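Local structure of DocCel5: Type I dockerin repeat domain from A. cellulolyticus family 5 endoglucanase WP_010249057 S51I, L52N mutant (5NRM) at residues 11-16 and 55-59. The protein binds calcium and docks onto a cohesin module of a scaffoldin, probably anchoring its parent family 5 endoglucanase in the bacterial cellulosome. Sequence-based numbering, arbitrary orientation.
Sequences INSIDF and MRMYL. With CA (calcium ion), chain C.
Met55 and Phe16 meet where helix 49-59 packs against the start of helix 13-23, illustrating how apolar side chains can join two calcium-binding halves of a small domain. Met55 SD lies at the edge of the Phe16 ring, 5.3 Å from its centroid, a Met-aromatic contact. The Met55 side chain runs out extended to SD, with CG anti to the backbone N (chi1 -167°), then turns at chi3 and brings CE near Asp15 CB. The Phe16 side chain, its CG also anti to N, runs past that of Met55 in the opposite direction, and CZ reaches Arg56 CB at 3.6 Å. Leu59 divides its methyls: CD1 touches Phe16 CB at 3.8 Å, while CD2 lies 3.7 Å from Ile11 O. Ile11 crosses the Tyr58 side chain at about a right angle, Ile11 CG2 being 3.7 Å from Tyr58 CE2.

Within residues 11-16, Asn12 and Asp15 form a capping box: Asn12 N donates to the anti lone pair of Asp15 OD2 (2.8 Å), and Asn12 OD1 accepts from Ile14 N (2.9 Å) and, weakly, from Asp15 N. Both Asp15 carboxylate oxygens bind calcium with Asp4, Asp6, Asn8, the Ser10 carbonyl and a water donating to Asn12 OD1. Ser13 OG hydrogen-bonds Asp36 OD1 of the partnering cohesin chain. A calcium loop entering a helix, packed on its counterpart's, marks the type I dockerin's paired, EF-hand-like repeats.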
ATOM      1  N   ILE B  11      10.412  -6.952   4.217  1.00 10.23           N
ATOM      2  CA  ILE B  11       9.075  -7.561   4.340  1.00  9.87           C
ATOM      3  C   ILE B  11       8.115  -6.649   3.583  1.00  9.20           C
ATOM      4  O   ILE B  11       7.956  -5.460   3.940  1.00  9.37           O
ATOM      5  CB  ILE B  11       8.666  -7.652   5.837  1.00 11.07           C
ATOM      6  CG1 ILE B  11       9.645  -8.551   6.642  1.00 12.75           C
ATOM      7  CG2 ILE B  11       7.232  -8.172   5.899  1.00 10.99           C
ATOM      8  CD1 ILE B  11       9.543  -8.277   8.096  1.00 14.50           C
ATOM      9  N   ASN B  12       7.450  -7.164   2.555  1.00  8.20           N
ATOM     10  CA  ASN B  12       6.617  -6.319   1.727  1.00  8.00           C
ATOM     11  C   ASN B  12       5.459  -7.119   1.118  1.00  8.06           C
ATOM     12  O   ASN B  12       5.202  -8.263   1.512  1.00  9.05           O
ATOM     13  CB  ASN B  12       7.479  -5.573   0.676  1.00  8.20           C
ATOM     14  CG  ASN B  12       8.141  -6.510  -0.350  1.00  8.36           C
ATOM     15  OD1 ASN B  12       7.592  -7.559  -0.684  1.00  8.26           O
ATOM     16  ND2 ASN B  12       9.284  -6.076  -0.876  1.00  8.64           N
ATOM     17  N   SER B  13       4.721  -6.462   0.225  1.00  8.05           N
ATOM     18  CA  SER B  13       3.503  -7.059  -0.282  1.00  8.79           C
ATOM     19  C   SER B  13       3.742  -8.263  -1.215  1.00  8.64           C
ATOM     20  O   SER B  13       2.836  -9.074  -1.436  1.00  9.55           O
ATOM     21  CB  SER B  13       2.656  -5.996  -1.023  1.00  8.80           C
ATOM     22  OG  SER B  13       3.378  -5.425  -2.122  1.00  9.00           O
ATOM     23  N   ILE B  14       4.963  -8.391  -1.713  1.00  8.10           N
ATOM     24  CA  ILE B  14       5.313  -9.636  -2.451  1.00  8.29           C
ATOM     25  C   ILE B  14       5.476 -10.837  -1.478  1.00  8.00           C
ATOM     26  O   ILE B  14       5.007 -11.923  -1.787  1.00  8.55           O
ATOM     27  CB  ILE B  14       6.520  -9.429  -3.382  1.00  8.34           C
ATOM     28  CG1 ILE B  14       6.083  -8.450  -4.534  1.00  8.58           C
ATOM     29  CG2 ILE B  14       7.046 -10.759  -3.845  1.00  8.64           C
ATOM     30  CD1 ILE B  14       7.198  -8.012  -5.487  1.00  9.03           C
ATOM     31  N   ASP B  15       6.028 -10.617  -0.282  1.00  7.77           N
ATOM     32  CA  ASP B  15       6.017 -11.670   0.758  1.00  8.37           C
ATOM     33  C   ASP B  15       4.565 -12.002   1.123  1.00  9.09           C
ATOM     34  O   ASP B  15       4.194 -13.170   1.229  1.00  9.97           O
ATOM     35  CB  ASP B  15       6.742 -11.185   2.016  1.00  8.64           C
ATOM     36  CG  ASP B  15       8.199 -10.858   1.744  1.00  8.87           C
ATOM     37  OD1 ASP B  15       8.950 -11.759   1.331  1.00  9.27           O
ATOM     38  OD2 ASP B  15       8.592  -9.676   1.939  1.00  9.09           O
ATOM     39  N   PHE B  16       3.713 -10.964   1.271  1.00  9.37           N
ATOM     40  CA  PHE B  16       2.299 -11.211   1.567  1.00 10.14           C
ATOM     41  C   PHE B  16       1.606 -12.037   0.499  1.00 10.49           C
ATOM     42  O   PHE B  16       0.855 -12.939   0.811  1.00 11.35           O
ATOM     43  CB  PHE B  16       1.667  -9.828   1.668  1.00  9.91           C
ATOM     44  CG  PHE B  16       0.244  -9.722   2.203  1.00 11.00           C
ATOM     45  CD1 PHE B  16      -0.118 -10.293   3.377  1.00 12.01           C
ATOM     46  CD2 PHE B  16      -0.658  -8.941   1.547  1.00 11.06           C
ATOM     47  CE1 PHE B  16      -1.388 -10.096   3.884  1.00 13.26           C
ATOM     48  CE2 PHE B  16      -1.960  -8.758   2.043  1.00 12.37           C
ATOM     49  CZ  PHE B  16      -2.315  -9.359   3.218  1.00 13.49           C
ATOM     50  N   MET B  55       0.709 -10.653   9.028  1.00 18.65           N
ATOM     51  CA  MET B  55       1.543  -9.922   8.080  1.00 17.26           C
ATOM     52  C   MET B  55       0.779  -8.691   7.601  1.00 16.83           C
ATOM     53  O   MET B  55       1.412  -7.608   7.401  1.00 14.45           O
ATOM     54  CB  MET B  55       2.118 -10.740   6.894  1.00 17.61           C
ATOM     55  CG  MET B  55       3.300  -9.925   6.083  1.00 17.31           C
ATOM     56  SD  MET B  55       3.715 -10.980   4.689  1.00 24.95           S
ATOM     57  CE  MET B  55       5.039 -11.798   5.664  1.00 22.83           C
ATOM     58  N   ARG B  56      -0.535  -8.833   7.354  1.00 17.43           N
ATOM     59  CA  ARG B  56      -1.349  -7.689   6.898  1.00 17.68           C
ATOM     60  C   ARG B  56      -1.285  -6.576   7.959  1.00 17.80           C
ATOM     61  O   ARG B  56      -1.060  -5.419   7.618  1.00 16.07           O
ATOM     62  CB  ARG B  56      -2.830  -8.069   6.589  1.00 19.74           C
ATOM     63  CG  ARG B  56      -3.732  -6.855   6.190  1.00 22.01           C
ATOM     64  CD  ARG B  56      -5.120  -7.306   5.645  1.00 25.42           C
ATOM     65  NE  ARG B  56      -6.104  -6.202   5.352  1.00 28.42           N
ATOM     66  CZ  ARG B  56      -6.399  -5.732   4.107  1.00 31.21           C
ATOM     67  NH1 ARG B  56      -5.818  -6.250   2.968  1.00 34.06           N
ATOM     68  NH2 ARG B  56      -7.235  -4.755   3.977  1.00 30.16           N
ATOM     69  N   MET B  57      -1.430  -6.923   9.227  1.00 19.82           N
ATOM     70  CA  MET B  57      -1.361  -5.916  10.309  1.00 21.03           C
ATOM     71  C   MET B  57      -0.003  -5.236  10.304  1.00 19.23           C
ATOM     72  O   MET B  57       0.093  -4.035  10.471  1.00 18.71           O
ATOM     73  CB  MET B  57      -1.570  -6.530  11.670  1.00 24.62           C
ATOM     74  CG  MET B  57      -2.969  -7.024  11.874  1.00 27.29           C
ATOM     75  SD  MET B  57      -3.105  -8.106  13.358  1.00 33.10           S
ATOM     76  CE  MET B  57      -2.192  -7.234  14.638  1.00 34.14           C
ATOM     77  N   TYR B  58       1.074  -5.991  10.085  1.00 17.54           N
ATOM     78  CA  TYR B  58       2.418  -5.404  10.044  1.00 16.85           C
ATOM     79  C   TYR B  58       2.586  -4.424   8.875  1.00 14.73           C
ATOM     80  O   TYR B  58       3.130  -3.297   9.016  1.00 14.04           O
ATOM     81  CB  TYR B  58       3.517  -6.510  10.004  1.00 17.94           C
ATOM     82  CG  TYR B  58       4.902  -6.009   9.803  1.00 18.96           C
ATOM     83  CD1 TYR B  58       5.671  -5.595  10.879  1.00 22.64           C
ATOM     84  CD2 TYR B  58       5.441  -5.924   8.532  1.00 18.83           C
ATOM     85  CE1 TYR B  58       6.958  -5.115  10.672  1.00 24.13           C
ATOM     86  CE2 TYR B  58       6.715  -5.445   8.335  1.00 20.55           C
ATOM     87  CZ  TYR B  58       7.451  -5.057   9.431  1.00 23.11           C
ATOM     88  OH  TYR B  58       8.695  -4.545   9.135  1.00 28.94           O
ATOM     89  N   LEU B  59       2.125  -4.847   7.703  1.00 12.76           N
ATOM     90  CA  LEU B  59       2.277  -4.021   6.518  1.00 11.42           C
ATOM     91  C   LEU B  59       1.408  -2.773   6.615  1.00 11.56           C
ATOM     92  O   LEU B  59       1.767  -1.758   5.986  1.00 10.83           O
ATOM     93  CB  LEU B  59       1.897  -4.837   5.279  1.00 10.91           C
ATOM     94  CG  LEU B  59       2.949  -5.908   4.967  1.00 10.56           C
ATOM     95  CD1 LEU B  59       2.452  -6.824   3.825  1.00 10.62           C
ATOM     96  CD2 LEU B  59       4.328  -5.312   4.628  1.00 10.64           C
TER
HETATM   97 CA    CA C 101      10.794 -10.034   1.080  1.00  8.73          CA
HETATM   98  O   HOH W   1       9.733  -9.228  -0.926  1.00  8.67           O